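Local atomic coordinates of putative tryptophan halogenase (Xanthomonas campestris pv. campestris, PDB entry 6Y1W), a protein that probably acts as a flavin-dependent halogenase, using reduced FAD and oxygen to halogenate an aromatic substrate. Residues L250-E255 against T313-L318. Residues are numbered along the deposited sequence; the frame is centred on the assembly and turned at random.
Sequences LAVQTE and TTPRAL. With BUD ((2S,3S)-butane-2,3-diol), chain K.
L250 and A317, with V252 and P315 beyond them, form the apolar centre of an antiparallel pairing at the margin of a mixed β-sheet, where strand 316-319 is the outermost strand of this chain, next to 248-254. L250 reaches over with CD2, which lies 3.9 Å from A317 CB, and helix 296-306 packs against L250, V252 and A317. One γ-methyl of V252, CG2, stands anti to the backbone N; it meets P315 CG at 4.1 Å and also touches the carbonyl oxygen of T313. Between the backbones, A251 and R316 form a hydrogen-bonded pair, A251 N to R316 O and R316 N to A251 O, both 2.9 Å. Beyond P315 the ladder gives way to a side-chain bond: chi1 of 60° sets T313 OG1 between its own backbone N and carbonyl carbon, where it accepts from Q253 N at 3.0 Å, almost straight (176°). One water links the two segments, accepting from T313 OG1 and donating to A251 O and T314 O. OE1 of Q253 is hydrogen-bonded outside the contact, by R282 NE. At the polar edge R316 bends back, NH1 donating to T314 O. T314 N donates a hydrogen bond to butanediol O2 at 2.9 Å, and O2 lies in the R316 guanidinium plane at its edge, 3.6 Å from NH1.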
ATOM      1  N   LEU A 250       9.285 -18.867 -29.855  1.00 17.67           N
ATOM      2  CA  LEU A 250       8.657 -19.193 -31.133  1.00 17.62           C
ATOM      3  C   LEU A 250       7.155 -19.190 -30.893  1.00 15.82           C
ATOM      4  O   LEU A 250       6.705 -19.817 -29.930  1.00 18.59           O
ATOM      5  CB  LEU A 250       9.050 -20.598 -31.618  1.00 20.51           C
ATOM      6  CG  LEU A 250      10.394 -20.763 -32.302  1.00 31.03           C
ATOM      7  CD1 LEU A 250      10.780 -22.253 -32.348  1.00 27.65           C
ATOM      8  CD2 LEU A 250      10.341 -20.132 -33.707  1.00 24.38           C
ATOM      9  N   ALA A 251       6.380 -18.533 -31.767  1.00 16.26           N
ATOM     10  CA  ALA A 251       4.945 -18.408 -31.522  1.00 17.09           C
ATOM     11  C   ALA A 251       4.161 -18.899 -32.734  1.00 20.60           C
ATOM     12  O   ALA A 251       4.595 -18.724 -33.875  1.00 20.06           O
ATOM     13  CB  ALA A 251       4.558 -16.956 -31.197  1.00 17.99           C
ATOM     14  N   VAL A 252       3.009 -19.516 -32.486  1.00 15.24           N
ATOM     15  CA  VAL A 252       2.201 -20.062 -33.590  1.00 15.76           C
ATOM     16  C   VAL A 252       0.751 -20.156 -33.134  1.00 15.70           C
ATOM     17  O   VAL A 252       0.469 -20.544 -31.994  1.00 15.26           O
ATOM     18  CB  VAL A 252       2.723 -21.445 -34.040  1.00 20.50           C
ATOM     19  CG1 VAL A 252       2.536 -22.498 -32.915  1.00 16.59           C
ATOM     20  CG2 VAL A 252       2.005 -21.902 -35.347  1.00 23.04           C
ATOM     21  N   GLN A 253      -0.175 -19.866 -34.055  1.00 15.24           N
ATOM     22  CA  GLN A 253      -1.591 -20.013 -33.775  1.00 14.96           C
ATOM     23  C   GLN A 253      -2.075 -21.365 -34.284  1.00 15.47           C
ATOM     24  O   GLN A 253      -1.581 -21.891 -35.282  1.00 17.04           O
ATOM     25  CB  GLN A 253      -2.396 -18.856 -34.413  1.00 17.51           C
ATOM     26  CG  GLN A 253      -1.890 -17.450 -34.046  1.00 17.12           C
ATOM     27  CD  GLN A 253      -1.908 -17.136 -32.506  1.00 22.34           C
ATOM     28  OE1 GLN A 253      -2.973 -16.963 -31.909  1.00 23.32           O
ATOM     29  NE2 GLN A 253      -0.720 -17.048 -31.884  1.00 25.23           N
ATOM     30  N   THR A 254      -3.035 -21.939 -33.579  1.00 14.86           N
ATOM     31  CA  THR A 254      -3.608 -23.207 -34.022  1.00 13.99           C
ATOM     32  C   THR A 254      -5.120 -23.095 -34.016  1.00 16.28           C
ATOM     33  O   THR A 254      -5.702 -22.264 -33.320  1.00 15.53           O
ATOM     34  CB  THR A 254      -3.192 -24.400 -33.137  1.00 14.96           C
ATOM     35  OG1 THR A 254      -3.439 -24.093 -31.743  1.00 16.01           O
ATOM     36  CG2 THR A 254      -1.713 -24.756 -33.351  1.00 17.38           C
ATOM     37  N   GLU A 255      -5.781 -23.981 -34.770  1.00 16.18           N
ATOM     38  CA  GLU A 255      -7.230 -23.975 -34.667  1.00 19.91           C
ATOM     39  C   GLU A 255      -7.685 -24.498 -33.297  1.00 18.80           C
ATOM     40  O   GLU A 255      -6.996 -25.280 -32.623  1.00 19.61           O
ATOM     41  CB  GLU A 255      -7.864 -24.804 -35.804  1.00 20.11           C
ATOM     42  CG  GLU A 255      -7.559 -26.218 -35.710  1.00 22.17           C
ATOM     43  CD  GLU A 255      -7.801 -26.980 -37.036  1.00 28.80           C
ATOM     44  OE1 GLU A 255      -8.555 -26.511 -37.941  1.00 28.02           O
ATOM     45  OE2 GLU A 255      -7.218 -28.066 -37.143  1.00 23.45           O
ATOM     46  N   THR A 313      -0.811 -20.343 -38.648  1.00 18.14           N
ATOM     47  CA  THR A 313       0.237 -19.394 -39.024  1.00 16.81           C
ATOM     48  C   THR A 313       1.557 -20.146 -39.137  1.00 19.05           C
ATOM     49  O   THR A 313       1.694 -21.280 -38.660  1.00 20.16           O
ATOM     50  CB  THR A 313       0.357 -18.244 -37.998  1.00 23.26           C
ATOM     51  OG1 THR A 313       0.686 -18.778 -36.707  1.00 25.36           O
ATOM     52  CG2 THR A 313      -0.978 -17.459 -37.894  1.00 19.20           C
ATOM     53  N   THR A 314       2.506 -19.533 -39.840  1.00 19.35           N
ATOM     54  CA  THR A 314       3.886 -20.032 -39.777  1.00 17.90           C
ATOM     55  C   THR A 314       4.541 -19.542 -38.483  1.00 21.41           C
ATOM     56  O   THR A 314       4.478 -18.338 -38.183  1.00 21.22           O
ATOM     57  CB  THR A 314       4.666 -19.521 -40.989  1.00 27.53           C
ATOM     58  OG1 THR A 314       4.108 -20.112 -42.167  1.00 28.57           O
ATOM     59  CG2 THR A 314       6.157 -19.908 -40.902  1.00 30.31           C
ATOM     60  N   PRO A 315       5.248 -20.405 -37.753  1.00 21.73           N
ATOM     61  CA  PRO A 315       5.840 -19.977 -36.482  1.00 22.59           C
ATOM     62  C   PRO A 315       6.754 -18.784 -36.687  1.00 25.84           C
ATOM     63  O   PRO A 315       7.478 -18.688 -37.681  1.00 28.23           O
ATOM     64  CB  PRO A 315       6.606 -21.219 -36.014  1.00 25.51           C
ATOM     65  CG  PRO A 315       5.890 -22.343 -36.619  1.00 32.29           C
ATOM     66  CD  PRO A 315       5.401 -21.852 -37.966  1.00 26.00           C
ATOM     67  N   ARG A 316       6.660 -17.843 -35.764  1.00 23.80           N
ATOM     68  CA  ARG A 316       7.429 -16.612 -35.774  1.00 24.63           C
ATOM     69  C   ARG A 316       8.436 -16.653 -34.641  1.00 28.05           C
ATOM     70  O   ARG A 316       8.073 -16.987 -33.510  1.00 24.29           O
ATOM     71  CB  ARG A 316       6.515 -15.398 -35.602  1.00 24.84           C
ATOM     72  CG  ARG A 316       5.926 -14.872 -36.905  1.00 53.69           C
ATOM     73  CD  ARG A 316       6.856 -15.178 -38.066  1.00 46.77           C
ATOM     74  NE  ARG A 316       6.486 -14.506 -39.309  1.00 66.14           N
ATOM     75  CZ  ARG A 316       5.425 -14.797 -40.063  1.00 54.59           C
ATOM     76  NH1 ARG A 316       4.566 -15.771 -39.730  1.00 41.51           N
ATOM     77  NH2 ARG A 316       5.231 -14.102 -41.173  1.00 35.50           N
ATOM     78  N   ALA A 317       9.681 -16.286 -34.939  1.00 20.01           N
ATOM     79  CA  ALA A 317      10.752 -16.269 -33.947  1.00 23.07           C
ATOM     80  C   ALA A 317      10.923 -14.882 -33.352  1.00 25.64           C
ATOM     81  O   ALA A 317      10.864 -13.872 -34.058  1.00 29.44           O
ATOM     82  CB  ALA A 317      12.069 -16.727 -34.576  1.00 24.90           C
ATOM     83  N   LEU A 318      11.118 -14.835 -32.041  1.00 24.42           N
ATOM     84  CA  LEU A 318      11.201 -13.586 -31.298  1.00 22.29           C
ATOM     85  C   LEU A 318      12.422 -13.647 -30.393  1.00 20.19           C
ATOM     86  O   LEU A 318      12.805 -14.734 -29.940  1.00 19.56           O
ATOM     87  CB  LEU A 318       9.959 -13.377 -30.433  1.00 28.28           C
ATOM     88  CG  LEU A 318       8.641 -13.884 -31.037  1.00 48.92           C
ATOM     89  CD1 LEU A 318       7.484 -13.884 -30.025  1.00 40.23           C
ATOM     90  CD2 LEU A 318       8.300 -13.043 -32.251  1.00 46.62           C
TER
HETATM   91  C1  BUD K 609      -0.942 -14.458 -41.596  1.00 25.66           C
HETATM   92  O1  BUD K 609      -1.396 -16.809 -41.976  1.00 36.32           O
HETATM   93  C2  BUD K 609      -0.364 -15.851 -41.825  1.00 26.44           C
HETATM   94  O2  BUD K 609       1.562 -17.208 -41.202  1.00 25.24           O
HETATM   95  C3  BUD K 609       0.636 -16.279 -40.750  1.00 29.35           C
HETATM   96  C4  BUD K 609       1.456 -15.160 -40.172  1.00 20.94           C
HETATM   97  O   HOH W   1       2.822 -17.248 -35.988  1.00 24.60           O